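Local coordinates for protein putative peptidase (Parabacteroides merdae, PDB 4L8K) that is a putative peptidase of family S41 and probably cleaves peptide bonds with a serine nucleophile, at residues A[79-82]-A[83-86]. Numbering follows the deposited sequence.
Sequences RYWA and WYED. With MPD ((4S)-2-methyl-2,4-pentanediol), chain F.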
ATOM      1  N   ARG A  79       6.839  16.551  -3.569  1.00 20.20           N
ATOM      2  CA  ARG A  79       6.094  15.534  -2.830  1.00 20.09           C
ATOM      3  C   ARG A  79       5.261  16.140  -1.714  1.00 25.09           C
ATOM      4  O   ARG A  79       5.554  17.237  -1.244  1.00 26.15           O
ATOM      5  CB  ARG A  79       7.072  14.477  -2.232  1.00 19.24           C
ATOM      6  CG  ARG A  79       8.173  15.071  -1.309  1.00 22.13           C
ATOM      7  CD  ARG A  79       9.516  15.149  -1.992  1.00 30.09           C
ATOM      8  NE  ARG A  79      10.578  15.494  -1.047  1.00 32.79           N
ATOM      9  CZ  ARG A  79      11.783  15.956  -1.388  1.00 38.57           C
ATOM     10  NH1 ARG A  79      12.088  16.166  -2.661  1.00 22.86           N
ATOM     11  NH2 ARG A  79      12.693  16.205  -0.457  1.00 19.59           N
ATOM     12  N   TYR A  80       4.202  15.431  -1.326  1.00 22.60           N
ATOM     13  CA  TYR A  80       3.397  15.765  -0.160  1.00 22.04           C
ATOM     14  C   TYR A  80       3.598  14.528   0.742  1.00 28.01           C
ATOM     15  O   TYR A  80       2.778  13.606   0.742  1.00 28.45           O
ATOM     16  CB  TYR A  80       1.935  16.092  -0.524  1.00 21.57           C
ATOM     17  CG  TYR A  80       1.090  16.394   0.694  1.00 23.03           C
ATOM     18  CD1 TYR A  80       0.992  17.688   1.196  1.00 24.15           C
ATOM     19  CD2 TYR A  80       0.384  15.382   1.351  1.00 24.19           C
ATOM     20  CE1 TYR A  80       0.221  17.970   2.322  1.00 25.33           C
ATOM     21  CE2 TYR A  80      -0.408  15.658   2.465  1.00 25.14           C
ATOM     22  CZ  TYR A  80      -0.457  16.946   2.969  1.00 34.17           C
ATOM     23  OH  TYR A  80      -1.245  17.217   4.064  1.00 39.08           O
ATOM     24  N   TRP A  81       4.748  14.470   1.448  1.00 24.51           N
ATOM     25  CA  TRP A  81       5.042  13.274   2.211  1.00 24.22           C
ATOM     26  C   TRP A  81       4.539  13.311   3.617  1.00 26.41           C
ATOM     27  O   TRP A  81       4.612  12.271   4.276  1.00 26.74           O
ATOM     28  CB  TRP A  81       6.506  12.847   2.095  1.00 22.91           C
ATOM     29  CG  TRP A  81       6.750  12.180   0.768  1.00 23.32           C
ATOM     30  CD1 TRP A  81       5.805  11.744  -0.122  1.00 26.08           C
ATOM     31  CD2 TRP A  81       8.022  11.907   0.167  1.00 22.98           C
ATOM     32  NE1 TRP A  81       6.411  11.211  -1.234  1.00 25.33           N
ATOM     33  CE2 TRP A  81       7.772  11.298  -1.086  1.00 26.70           C
ATOM     34  CE3 TRP A  81       9.355  12.156   0.548  1.00 23.59           C
ATOM     35  CZ2 TRP A  81       8.809  10.904  -1.946  1.00 25.93           C
ATOM     36  CZ3 TRP A  81      10.378  11.761  -0.300  1.00 24.48           C
ATOM     37  CH2 TRP A  81      10.105  11.165  -1.534  1.00 25.24           C
ATOM     38  N   ALA A  82       3.834  14.413   4.001  1.00 21.65           N
ATOM     39  CA  ALA A  82       3.055  14.532   5.243  1.00 20.29           C
ATOM     40  C   ALA A  82       1.984  13.419   5.242  1.00 24.00           C
ATOM     41  O   ALA A  82       1.615  12.931   6.288  1.00 25.04           O
ATOM     42  CB  ALA A  82       2.398  15.905   5.332  1.00 20.91           C
ATOM     43  N   TRP A  83       1.581  12.934   4.053  1.00 20.29           N
ATOM     44  CA  TRP A  83       0.651  11.820   3.889  1.00 20.82           C
ATOM     45  C   TRP A  83       1.187  10.573   4.641  1.00 25.80           C
ATOM     46  O   TRP A  83       0.398   9.835   5.246  1.00 24.66           O
ATOM     47  CB  TRP A  83       0.471  11.530   2.390  1.00 19.71           C
ATOM     48  CG  TRP A  83      -0.295  10.286   2.001  1.00 20.65           C
ATOM     49  CD1 TRP A  83       0.193   9.010   1.943  1.00 23.12           C
ATOM     50  CD2 TRP A  83      -1.583  10.252   1.357  1.00 21.06           C
ATOM     51  NE1 TRP A  83      -0.755   8.165   1.402  1.00 23.19           N
ATOM     52  CE2 TRP A  83      -1.869   8.897   1.065  1.00 24.62           C
ATOM     53  CE3 TRP A  83      -2.547  11.236   1.034  1.00 22.04           C
ATOM     54  CZ2 TRP A  83      -3.065   8.503   0.432  1.00 24.06           C
ATOM     55  CZ3 TRP A  83      -3.756  10.835   0.475  1.00 23.28           C
ATOM     56  CH2 TRP A  83      -3.997   9.488   0.157  1.00 23.67           C
ATOM     57  N   TYR A  84       2.529  10.354   4.597  1.00 22.74           N
ATOM     58  CA  TYR A  84       3.172   9.212   5.252  1.00 22.43           C
ATOM     59  C   TYR A  84       3.723   9.562   6.623  1.00 27.81           C
ATOM     60  O   TYR A  84       3.527   8.807   7.561  1.00 28.37           O
ATOM     61  CB  TYR A  84       4.308   8.661   4.387  1.00 21.66           C
ATOM     62  CG  TYR A  84       3.841   8.191   3.036  1.00 21.89           C
ATOM     63  CD1 TYR A  84       3.222   6.949   2.881  1.00 21.77           C
ATOM     64  CD2 TYR A  84       4.037   8.975   1.895  1.00 22.90           C
ATOM     65  CE1 TYR A  84       2.792   6.506   1.633  1.00 20.78           C
ATOM     66  CE2 TYR A  84       3.616   8.535   0.634  1.00 23.76           C
ATOM     67  CZ  TYR A  84       2.968   7.311   0.518  1.00 30.41           C
ATOM     68  OH  TYR A  84       2.532   6.864  -0.704  1.00 30.29           O
ATOM     69  N   GLU A  85       4.403  10.712   6.722  1.00 24.87           N
ATOM     70  CA  GLU A  85       5.126  11.212   7.884  1.00 24.02           C
ATOM     71  C   GLU A  85       4.225  11.656   9.010  1.00 28.62           C
ATOM     72  O   GLU A  85       4.718  11.766  10.135  1.00 30.25           O
ATOM     73  CB  GLU A  85       6.063  12.367   7.483  1.00 25.10           C
ATOM     74  CG  GLU A  85       7.143  11.989   6.479  1.00 34.63           C
ATOM     75  CD  GLU A  85       7.895  13.117   5.777  1.00 72.14           C
ATOM     76  OE1 GLU A  85       7.557  14.311   5.972  1.00 67.67           O
ATOM     77  OE2 GLU A  85       8.817  12.790   4.993  1.00 66.39           O
ATOM     78  N   ASP A  86       2.924  11.914   8.753  1.00 24.20           N
ATOM     79  CA  ASP A  86       1.999  12.305   9.833  1.00 23.80           C
ATOM     80  C   ASP A  86       1.614  11.091  10.689  1.00 27.91           C
ATOM     81  O   ASP A  86       0.980  11.254  11.729  1.00 30.54           O
ATOM     82  CB  ASP A  86       0.731  12.969   9.279  1.00 25.33           C
ATOM     83  CG  ASP A  86       0.925  14.423   8.827  1.00 32.49           C
ATOM     84  OD1 ASP A  86       2.048  14.973   9.008  1.00 29.85           O
ATOM     85  OD2 ASP A  86      -0.017  14.989   8.253  1.00 40.22           O
TER
HETATM   86  C1  MPD F 402       3.823   7.370  -5.369  1.00 55.05           C
HETATM   87  C2  MPD F 402       4.192   6.987  -3.958  1.00 52.53           C
HETATM   88  O2  MPD F 402       3.358   7.758  -3.075  1.00 51.49           O
HETATM   89  CM  MPD F 402       3.889   5.531  -3.730  1.00 51.91           C
HETATM   90  C3  MPD F 402       5.685   7.274  -3.665  1.00 50.92           C
HETATM   91  C4  MPD F 402       6.169   8.543  -4.408  1.00 47.88           C
HETATM   92  O4  MPD F 402       5.574   9.750  -3.906  1.00 40.41           O
HETATM   93  C5  MPD F 402       7.676   8.637  -4.436  1.00 50.25           C
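The carbonyl oxygen of Trp81 takes both an i+3 and an i+4 backbone N-H as the chain turns into the one-turn helix 82-85: Glu85 N, at 2.9 Å, approaches almost straight and in the carbonyl plane, whereas Tyr84 N lies well above that plane and makes a more bent bond. Ala82 O then accepts from Asp86 N at 3.0 Å, continuing the i to i+4 pattern for one more residue. Glu85 stretches back along the chain, its CG 3.4 Å from Trp81 O and its OE2 in van der Waals contact with Trp81 CB.

The main side-chain contact joins Trp81 and Tyr84 in an offset edge-to-face pair, with planes at 71° and the edge of Tyr84 toward the face of the five-membered ring of Trp81. Trp81 CD1 comes to within 3.9 Å of Tyr84 CD2. In both residues CG stands beside the backbone N (chi1 -77° and -60°), which sends the two polar ends out together to one molecule of 2-methyl-2,4-pentanediol, probably from the crystallisation liquor. Trp81 NE1 donates to O4 of this diol over 3.2 Å, while Tyr84 OH and O2 are hydrogen-bonded at 2.7 Å; the diol is also hydrogen-bonded to Gly67 O and Asn70 OD1. Replacing Trp81 with alanine removes the indole N-H and would probably leave the diol less firmly held and the Tyr84 edge without its aromatic mate.

One face of the Tyr84 ring is covered by Trp83 CD1, 3.4 Å above its centre, whereas Trp81 CD1 lies at its edge, in the ring plane. Trp83 and Tyr84 face the loops of His68 and Arg219, and Trp83 NE1 donates to Gly246 O, while Trp81 packs on Asn70 of strand 70-72, the strand preceding this loop and helix.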